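Local coordinates for conserved hypothetical protein (Staphylococcus aureus subsp. aureus, PDB 1TSJ) that is of unknown function but belongs to a methyltransferase-named family of the glyoxalase clan, whose fold often surrounds a metal or small-molecule site, at residues F12-E17 / P46-H51; E18-Y23 / S52-N57; N91-E96 / V121-A126. One frame throughout, in Å; residues are numbered along the deposited sequence.

Overall arrangement
Contacts 1 and 2 are successive parts of one interface, in which helix 16-26 lies against strand 49-56. Their segments alternate along the chain and their centres are about 12 Å apart; they touch where Phe12 CE2 packs on Ala19 CB. Contact 3 follows later in sequence, joining helix 83-94 to strand 122-127. Its centre lies about 25 Å from that of contact 1 and 26 Å from that of contact 2, on the opposite side of the chain's centre. All three reach the same mixed sheet, with one helix packed on it on either side of the chain's centre, an arrangement consistent with the paired modules of the glyoxalase superfamily.

Contact 1. Residues F12-E17 / P46-H51; sequences FNNQAE and PGTVQH
The flat amide of Asn14 receives Thr48 from above the carbonyl plane: OG1 of Thr48 donates to OD1 of Asn14 over 3.3 Å. The donor stands 36° out of that plane and makes a C=O...O angle of 115°, so it does not sit on a lone pair and the bond is a long, tilted one. CG2 of Thr48 comes in beside it, 3.8 Å from Asn14 OD1. In Asn14 the CG lies beside the backbone N (chi1 -64°), which brings an amide rooted at the side of the contact close to the threonine. The loop 12-15 connects strand 6-11 to helix 16-26, and Gln15 occupies the N-cap position; residues 46-48 lead into strand 49-56. The order of strand 6-11, helix 16-26 and strands 31-37, 49-56 and 59-64 is consistent with the beta-alpha-beta-beta-beta module of the glyoxalase superfamily. Where helix and strand begin, apolar atoms take over. The methyl CB of Ala16 rests on the branch point of Val49, 3.7 Å from its CB, and Val49 CG2 reaches 3.9 Å from Glu17 N, alongside the first turn of the helix. The solvent side is polar. Glu17 OE1 forms a salt bridge with Lys37 NZ, and the same ammonium group hydrogen-bonds to Gly47 O. A water also lies between the two oxygens, 3.3 Å from Glu17 OE1, though its doubtfully short approach to Gly47 O weakens the case for a bridge.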
loop_
_atom_site.group_PDB
_atom_site.type_symbol
_atom_site.label_atom_id
_atom_site.label_comp_id
_atom_site.label_asym_id
_atom_site.label_seq_id
_atom_site.Cartn_x
_atom_site.Cartn_y
_atom_site.Cartn_z
ATOM N N PHE A 12 -9.846 3.719 0.109
ATOM C CA PHE A 12 -11.248 4.234 -0.054
ATOM C C PHE A 12 -12.045 4.255 1.267
ATOM O O PHE A 12 -11.543 3.804 2.363
ATOM C CB PHE A 12 -12.024 3.453 -1.087
ATOM C CG PHE A 12 -11.296 3.261 -2.307
ATOM C CD1 PHE A 12 -10.365 2.304 -2.382
ATOM C CD2 PHE A 12 -11.550 4.023 -3.390
ATOM C CE1 PHE A 12 -9.676 2.098 -3.534
ATOM C CE2 PHE A 12 -10.829 3.855 -4.594
ATOM C CZ PHE A 12 -9.872 2.872 -4.632
ATOM N N ASN A 13 -13.257 4.811 1.177
ATOM C CA ASN A 13 -14.062 4.938 2.366
ATOM C C ASN A 13 -14.567 3.616 2.824
ATOM O O ASN A 13 -14.054 3.025 3.852
ATOM C CB ASN A 13 -15.186 5.897 2.174
ATOM C CG ASN A 13 -14.796 7.325 2.652
ATOM O OD1 ASN A 13 -13.963 8.083 1.961
ATOM N ND2 ASN A 13 -15.392 7.724 3.856
ATOM N N ASN A 14 -15.562 3.128 2.122
ATOM C CA ASN A 14 -15.817 1.708 2.202
ATOM C C ASN A 14 -16.278 1.400 0.849
ATOM O O ASN A 14 -17.397 1.066 0.645
ATOM C CB ASN A 14 -16.832 1.467 3.236
ATOM C CG ASN A 14 -16.322 1.863 4.589
ATOM O OD1 ASN A 14 -15.432 1.211 5.199
ATOM N ND2 ASN A 14 -16.823 2.981 5.058
ATOM N N GLN A 15 -15.373 1.645 -0.088
ATOM C CA GLN A 15 -15.730 1.607 -1.459
ATOM C C GLN A 15 -14.707 0.867 -2.312
ATOM O O GLN A 15 -14.667 0.979 -3.549
ATOM C CB GLN A 15 -15.957 3.036 -1.959
ATOM C CG GLN A 15 -17.015 3.856 -1.230
ATOM C CD GLN A 15 -17.306 5.124 -2.050
ATOM O OE1 GLN A 15 -18.239 5.145 -2.877
ATOM N NE2 GLN A 15 -16.468 6.164 -1.861
ATOM N N ALA A 16 -13.901 0.073 -1.659
ATOM C CA ALA A 16 -12.799 -0.512 -2.371
ATOM C C ALA A 16 -13.276 -1.610 -3.302
ATOM O O ALA A 16 -12.851 -1.668 -4.406
ATOM C CB ALA A 16 -11.740 -1.054 -1.384
ATOM N N GLU A 17 -14.140 -2.492 -2.844
ATOM C CA GLU A 17 -14.625 -3.564 -3.721
ATOM C C GLU A 17 -15.297 -3.058 -5.006
ATOM O O GLU A 17 -15.008 -3.522 -6.095
ATOM C CB GLU A 17 -15.482 -4.494 -2.908
ATOM C CG GLU A 17 -15.930 -5.669 -3.661
ATOM C CD GLU A 17 -16.556 -6.772 -2.777
ATOM O OE1 GLU A 17 -17.451 -6.556 -1.907
ATOM O OE2 GLU A 17 -16.181 -7.932 -2.995
ATOM N N PRO A 46 -16.984 -4.587 8.822
ATOM C CA PRO A 46 -17.006 -5.950 8.224
ATOM C C PRO A 46 -17.489 -5.917 6.829
ATOM O O PRO A 46 -18.385 -5.137 6.524
ATOM C CB PRO A 46 -17.973 -6.737 9.137
ATOM C CG PRO A 46 -18.708 -5.640 10.006
ATOM C CD PRO A 46 -18.014 -4.329 9.870
ATOM N N GLY A 47 -16.920 -6.737 5.972
ATOM C CA GLY A 47 -17.349 -6.710 4.576
ATOM C C GLY A 47 -16.500 -5.703 3.807
ATOM O O GLY A 47 -16.350 -5.800 2.563
ATOM N N THR A 48 -15.875 -4.787 4.531
ATOM C CA THR A 48 -14.860 -3.948 3.937
ATOM C C THR A 48 -13.552 -4.607 3.516
ATOM O O THR A 48 -13.186 -5.640 4.060
ATOM C CB THR A 48 -14.539 -2.837 4.877
ATOM O OG1 THR A 48 -15.730 -2.028 4.984
ATOM C CG2 THR A 48 -13.510 -1.870 4.195
ATOM N N VAL A 49 -12.834 -4.014 2.548
ATOM C CA VAL A 49 -11.572 -4.606 2.077
ATOM C C VAL A 49 -10.476 -4.306 3.075
ATOM O O VAL A 49 -10.347 -3.204 3.547
ATOM C CB VAL A 49 -11.245 -4.129 0.678
ATOM C CG1 VAL A 49 -9.941 -4.627 0.319
ATOM C CG2 VAL A 49 -12.242 -4.693 -0.241
ATOM N N GLN A 50 -9.729 -5.316 3.422
ATOM C CA GLN A 50 -8.582 -5.171 4.280
ATOM C C GLN A 50 -7.401 -5.177 3.404
ATOM O O GLN A 50 -6.428 -4.525 3.635
ATOM C CB GLN A 50 -8.446 -6.396 5.157
ATOM C CG GLN A 50 -7.217 -6.511 6.116
ATOM C CD GLN A 50 -7.380 -7.821 7.018
ATOM O OE1 GLN A 50 -6.866 -7.879 8.210
ATOM N NE2 GLN A 50 -8.163 -8.858 6.499
ATOM N N HIS A 51 -7.456 -6.003 2.398
ATOM C CA HIS A 51 -6.299 -6.102 1.594
ATOM C C HIS A 51 -6.797 -6.523 0.196
ATOM O O HIS A 51 -7.466 -7.538 0.113
ATOM C CB HIS A 51 -5.310 -7.121 2.245
ATOM C CG HIS A 51 -4.019 -7.351 1.450
ATOM N ND1 HIS A 51 -3.595 -8.631 1.046
ATOM C CD2 HIS A 51 -3.047 -6.464 1.003
ATOM C CE1 HIS A 51 -2.431 -8.513 0.396
ATOM N NE2 HIS A 51 -2.070 -7.219 0.368
HETATM O O HOH W 1 -16.315 -4.484 0.391
#

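Contact 2. Residues E18-Y23 / S52-N57; sequences EAVKLY and SIFTLN
Tyr23, which packs on Leu56, has its N bonded to Ala19 O at 2.9 Å, a regular helical bond; that oxygen also takes a second, weak bond from Leu22 N. The same oxygen lies over one face of the Tyr23 ring, towards its rim, because CG of Tyr23 is turned beside the backbone N (chi1 -54°) and the ring folds back along the helix. What meets the strand is therefore the root of the tyrosine: its CB is 3.9 Å from Leu56 CD2, with Leu56 CD1 close by, and CD2 also lies against the peptide carbonyl of Tyr23. A turn earlier, Val20 sends one methyl over the face of Phe54. Its CG2 is 4.1 Å from the ring centroid and 23° off the normal, a CH-pi contact shifted towards the CD1-CE1 side. Ser52 OG touches the same methyl at 4.1 Å, while its hydrogen bond goes to Thr34 O in the adjacent strand, which satisfies the hydroxyl within a buried, mostly apolar interface. Ser52, Phe54 and Leu56, alternate residues, thus make up the strand's helix-facing side. Over these short segments helix and strand run nearly parallel, at 21° and 9.5 Å between axes. Val20 also packs on Ile32 and Met35 of strand 31-37 and on Ala63 of strand 59-64, so helix 16-26 straddles three neighbouring strands of the sheet.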
loop_
_atom_site.group_PDB
_atom_site.type_symbol
_atom_site.label_atom_id
_atom_site.label_comp_id
_atom_site.label_asym_id
_atom_site.label_seq_id
_atom_site.Cartn_x
_atom_site.Cartn_y
_atom_site.Cartn_z
ATOM N N GLU A 18 -16.106 -2.041 -4.882
ATOM C CA GLU A 18 -16.616 -1.326 -6.038
ATOM C C GLU A 18 -15.550 -0.621 -6.938
ATOM O O GLU A 18 -15.684 -0.713 -8.175
ATOM C CB GLU A 18 -17.648 -0.217 -5.607
ATOM C CG GLU A 18 -18.227 -0.308 -4.145
ATOM C CD GLU A 18 -18.977 0.998 -3.612
ATOM O OE1 GLU A 18 -19.271 1.096 -2.276
ATOM O OE2 GLU A 18 -19.248 1.934 -4.540
ATOM N N ALA A 19 -14.631 0.195 -6.339
ATOM C CA ALA A 19 -13.577 0.870 -7.056
ATOM C C ALA A 19 -12.793 -0.150 -7.823
ATOM O O ALA A 19 -12.704 -0.087 -9.062
ATOM C CB ALA A 19 -12.649 1.495 -6.146
ATOM N N VAL A 20 -12.239 -1.140 -7.123
ATOM C CA VAL A 20 -11.560 -2.258 -7.816
ATOM C C VAL A 20 -12.349 -2.848 -8.963
ATOM O O VAL A 20 -11.803 -3.062 -10.024
ATOM C CB VAL A 20 -11.267 -3.341 -6.823
ATOM C CG1 VAL A 20 -10.795 -4.544 -7.452
ATOM C CG2 VAL A 20 -10.203 -2.861 -5.959
ATOM N N LYS A 21 -13.632 -3.152 -8.705
ATOM C CA LYS A 21 -14.565 -3.815 -9.679
ATOM C C LYS A 21 -14.709 -2.990 -10.909
ATOM O O LYS A 21 -14.682 -3.507 -12.040
ATOM C CB LYS A 21 -15.934 -4.094 -9.087
ATOM C CG LYS A 21 -16.818 -5.093 -9.984
ATOM C CD LYS A 21 -18.322 -4.587 -10.126
ATOM C CE LYS A 21 -18.213 -3.251 -11.078
ATOM N NZ LYS A 21 -19.366 -2.413 -11.476
ATOM N N LEU A 22 -14.672 -1.706 -10.650
ATOM C CA LEU A 22 -14.790 -0.676 -11.685
ATOM C C LEU A 22 -13.574 -0.571 -12.543
ATOM O O LEU A 22 -13.652 -0.450 -13.828
ATOM C CB LEU A 22 -15.080 0.719 -11.041
ATOM C CG LEU A 22 -15.192 1.895 -12.051
ATOM C CD1 LEU A 22 -16.367 1.539 -12.916
ATOM C CD2 LEU A 22 -15.359 3.403 -11.482
ATOM N N TYR A 23 -12.415 -0.571 -11.914
ATOM C CA TYR A 23 -11.245 -0.351 -12.753
ATOM C C TYR A 23 -10.814 -1.628 -13.510
ATOM O O TYR A 23 -10.348 -1.643 -14.640
ATOM C CB TYR A 23 -10.072 0.146 -11.876
ATOM C CG TYR A 23 -10.338 1.333 -11.036
ATOM C CD1 TYR A 23 -9.774 1.454 -9.794
ATOM C CD2 TYR A 23 -11.184 2.364 -11.479
ATOM C CE1 TYR A 23 -10.078 2.551 -9.031
ATOM C CE2 TYR A 23 -11.421 3.515 -10.694
ATOM C CZ TYR A 23 -10.879 3.572 -9.480
ATOM O OH TYR A 23 -11.117 4.686 -8.655
ATOM N N SER A 52 -6.452 -5.750 -0.867
ATOM C CA SER A 52 -6.661 -6.139 -2.286
ATOM C C SER A 52 -5.388 -5.896 -3.064
ATOM O O SER A 52 -4.748 -4.924 -2.918
ATOM C CB SER A 52 -7.814 -5.322 -2.965
ATOM O OG SER A 52 -8.410 -6.017 -4.095
ATOM N N ILE A 53 -5.084 -6.817 -3.944
ATOM C CA ILE A 53 -4.075 -6.656 -4.927
ATOM C C ILE A 53 -4.723 -6.980 -6.264
ATOM O O ILE A 53 -5.228 -8.069 -6.470
ATOM C CB ILE A 53 -2.961 -7.623 -4.679
ATOM C CG1 ILE A 53 -2.285 -7.297 -3.386
ATOM C CG2 ILE A 53 -1.967 -7.584 -5.776
ATOM C CD1 ILE A 53 -1.279 -8.258 -3.077
ATOM N N PHE A 54 -4.649 -6.042 -7.183
ATOM C CA PHE A 54 -5.249 -6.211 -8.460
ATOM C C PHE A 54 -4.294 -5.746 -9.538
ATOM O O PHE A 54 -3.312 -5.086 -9.301
ATOM C CB PHE A 54 -6.617 -5.538 -8.428
ATOM C CG PHE A 54 -6.616 -4.067 -8.118
ATOM C CD1 PHE A 54 -6.520 -3.591 -6.878
ATOM C CD2 PHE A 54 -6.734 -3.119 -9.131
ATOM C CE1 PHE A 54 -6.482 -2.127 -6.687
ATOM C CE2 PHE A 54 -6.741 -1.819 -8.913
ATOM C CZ PHE A 54 -6.617 -1.312 -7.732
ATOM N N THR A 55 -4.600 -6.121 -10.732
ATOM C CA THR A 55 -3.895 -5.720 -11.952
ATOM C C THR A 55 -4.714 -4.740 -12.800
ATOM O O THR A 55 -5.921 -4.774 -12.758
ATOM C CB THR A 55 -3.683 -7.014 -12.712
ATOM O OG1 THR A 55 -2.695 -7.773 -12.002
ATOM C CG2 THR A 55 -2.971 -6.802 -13.872
ATOM N N LEU A 56 -4.044 -3.819 -13.515
ATOM C CA LEU A 56 -4.631 -2.963 -14.537
ATOM C C LEU A 56 -3.553 -2.914 -15.576
ATOM O O LEU A 56 -2.482 -2.343 -15.280
ATOM C CB LEU A 56 -4.840 -1.518 -14.087
ATOM C CG LEU A 56 -5.732 -1.268 -12.885
ATOM C CD1 LEU A 56 -6.053 0.262 -12.524
ATOM C CD2 LEU A 56 -6.948 -1.912 -13.079
ATOM N N ASN A 57 -3.830 -3.430 -16.764
ATOM C CA ASN A 57 -2.851 -3.573 -17.822
ATOM C C ASN A 57 -1.658 -4.288 -17.403
ATOM O O ASN A 57 -0.615 -3.925 -17.690
ATOM C CB ASN A 57 -2.498 -2.206 -18.379
ATOM C CG ASN A 57 -3.706 -1.607 -19.091
ATOM O OD1 ASN A 57 -3.871 -1.901 -20.311
ATOM N ND2 ASN A 57 -4.663 -0.985 -18.338
#

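Contact 3. Residues N91-E96 / V121-A126; sequences NGLKDE and VSFQLA
Leu93, near the end of helix 83-94, lays a methyl on the ring of Phe123 in strand 122-127, a helix-on-sheet contact within a fold consistent with the glyoxalase superfamily. The tight part is small and apolar. Leu93 CD1 stands over one face of the phenyl, 3.9 Å from its centroid and 26° off the normal, a CH-pi contact displaced towards the root of the ring; its nearest atom is Phe123 CG, at 3.5 Å. The two side chains cross at about a right angle. With CG of Leu93 beside its backbone N (chi1 -61°), CD1 is the branch brought onto the phenyl, while CD2 is turned more aside and approaches Phe123 CE1 at 4.1 Å. Two residues further along the strand, Leu125 CD2 flanks the same CD1 methyl at 4.1 Å, and Leu125 also packs on Met86 and Phe90 of the helix. Phe123 also touches Leu76 and Val78 of the neighbouring strand 76-79. The looser side is that of Leu93 CD2; beyond it the chain leaves the helix through exposed Asp95, which makes a long, weak ion pair with Lys118. On the helix's own polar flank, Lys94 NZ bends back to Asn91, donating to OD1 at 3.2 Å in the carbonyl plane, on a lone pair, with a C=O...N angle of 124°.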
loop_
_atom_site.group_PDB
_atom_site.type_symbol
_atom_site.label_atom_id
_atom_site.label_comp_id
_atom_site.label_asym_id
_atom_site.label_seq_id
_atom_site.Cartn_x
_atom_site.Cartn_y
_atom_site.Cartn_z
ATOM N N ASN A 91 14.245 7.855 7.242
ATOM C CA ASN A 91 14.890 9.096 7.664
ATOM C C ASN A 91 14.893 10.152 6.531
ATOM O O ASN A 91 14.793 11.310 6.836
ATOM C CB ASN A 91 16.361 8.795 8.037
ATOM C CG ASN A 91 16.518 7.796 9.246
ATOM O OD1 ASN A 91 15.785 7.799 10.248
ATOM N ND2 ASN A 91 17.484 6.985 9.139
ATOM N N GLY A 92 15.044 9.732 5.244
ATOM C CA GLY A 92 15.015 10.579 4.056
ATOM C C GLY A 92 13.716 11.290 3.847
ATOM O O GLY A 92 13.692 12.532 3.607
ATOM N N LEU A 93 12.607 10.544 4.000
ATOM C CA LEU A 93 11.284 11.058 3.717
ATOM C C LEU A 93 10.656 11.796 4.916
ATOM O O LEU A 93 9.820 12.707 4.759
ATOM C CB LEU A 93 10.440 9.869 3.299
ATOM C CG LEU A 93 10.915 9.134 2.033
ATOM C CD1 LEU A 93 10.082 7.727 1.754
ATOM C CD2 LEU A 93 10.725 10.148 0.965
ATOM N N LYS A 94 11.060 11.410 6.104
ATOM C CA LYS A 94 10.444 11.907 7.294
ATOM C C LYS A 94 10.774 13.340 7.488
ATOM O O LYS A 94 10.092 14.059 8.238
ATOM C CB LYS A 94 10.982 11.123 8.461
ATOM C CG LYS A 94 11.386 11.900 9.793
ATOM C CD LYS A 94 12.934 12.270 9.998
ATOM C CE LYS A 94 13.853 11.092 10.493
ATOM N NZ LYS A 94 13.198 9.705 10.585
ATOM N N ASP A 95 11.831 13.804 6.836
ATOM C CA ASP A 95 12.167 15.264 6.883
ATOM C C ASP A 95 11.115 16.308 6.580
ATOM O O ASP A 95 10.511 16.364 5.494
ATOM C CB ASP A 95 13.320 15.585 5.936
ATOM C CG ASP A 95 14.154 16.798 6.412
ATOM O OD1 ASP A 95 13.718 17.947 6.189
ATOM O OD2 ASP A 95 15.274 16.629 6.956
ATOM N N GLU A 96 11.014 17.217 7.548
ATOM C CA GLU A 96 9.994 18.216 7.569
ATOM C C GLU A 96 8.672 17.481 7.233
ATOM O O GLU A 96 7.674 18.106 6.851
ATOM C CB GLU A 96 10.332 19.390 6.625
ATOM N N VAL A 121 3.389 13.741 -0.101
ATOM C CA VAL A 121 3.113 12.441 -0.654
ATOM C C VAL A 121 3.311 11.350 0.409
ATOM O O VAL A 121 4.347 11.285 1.104
ATOM C CB VAL A 121 4.149 12.194 -1.797
ATOM C CG1 VAL A 121 3.943 10.890 -2.543
ATOM C CG2 VAL A 121 4.109 13.316 -2.779
ATOM N N SER A 122 2.374 10.395 0.461
ATOM C CA SER A 122 2.418 9.335 1.475
ATOM C C SER A 122 3.182 8.272 0.902
ATOM O O SER A 122 2.933 7.942 -0.260
ATOM C CB SER A 122 1.037 8.801 1.732
ATOM O OG SER A 122 0.275 9.737 2.489
ATOM N N PHE A 123 4.115 7.778 1.718
ATOM C CA PHE A 123 4.898 6.564 1.517
ATOM C C PHE A 123 4.639 5.586 2.602
ATOM O O PHE A 123 4.777 5.919 3.755
ATOM C CB PHE A 123 6.350 6.908 1.591
ATOM C CG PHE A 123 6.796 7.715 0.419
ATOM C CD1 PHE A 123 6.664 9.112 0.438
ATOM C CD2 PHE A 123 7.262 7.058 -0.767
ATOM C CE1 PHE A 123 6.966 9.816 -0.715
ATOM C CE2 PHE A 123 7.586 7.737 -1.803
ATOM C CZ PHE A 123 7.414 9.125 -1.812
ATOM N N GLN A 124 4.273 4.375 2.224
ATOM C CA GLN A 124 4.261 3.217 3.162
ATOM C C GLN A 124 5.476 2.420 2.908
ATOM O O GLN A 124 5.726 2.072 1.727
ATOM C CB GLN A 124 3.047 2.283 3.036
ATOM C CG GLN A 124 1.839 3.123 3.293
ATOM C CD GLN A 124 0.520 2.332 3.240
ATOM O OE1 GLN A 124 0.343 1.357 4.019
ATOM N NE2 GLN A 124 -0.397 2.719 2.289
ATOM N N LEU A 125 6.194 2.157 4.039
ATOM C CA LEU A 125 7.404 1.356 4.062
ATOM C C LEU A 125 7.209 0.044 4.740
ATOM O O LEU A 125 6.932 0.023 5.920
ATOM C CB LEU A 125 8.565 2.132 4.703
ATOM C CG LEU A 125 8.585 3.659 4.388
ATOM C CD1 LEU A 125 9.703 4.343 5.130
ATOM C CD2 LEU A 125 8.776 3.998 2.959
ATOM N N ALA A 126 7.350 -1.037 4.008
ATOM C CA ALA A 126 6.916 -2.271 4.546
ATOM C C ALA A 126 8.068 -3.286 4.477
ATOM O O ALA A 126 8.538 -3.614 3.375
ATOM C CB ALA A 126 5.683 -2.787 3.796
#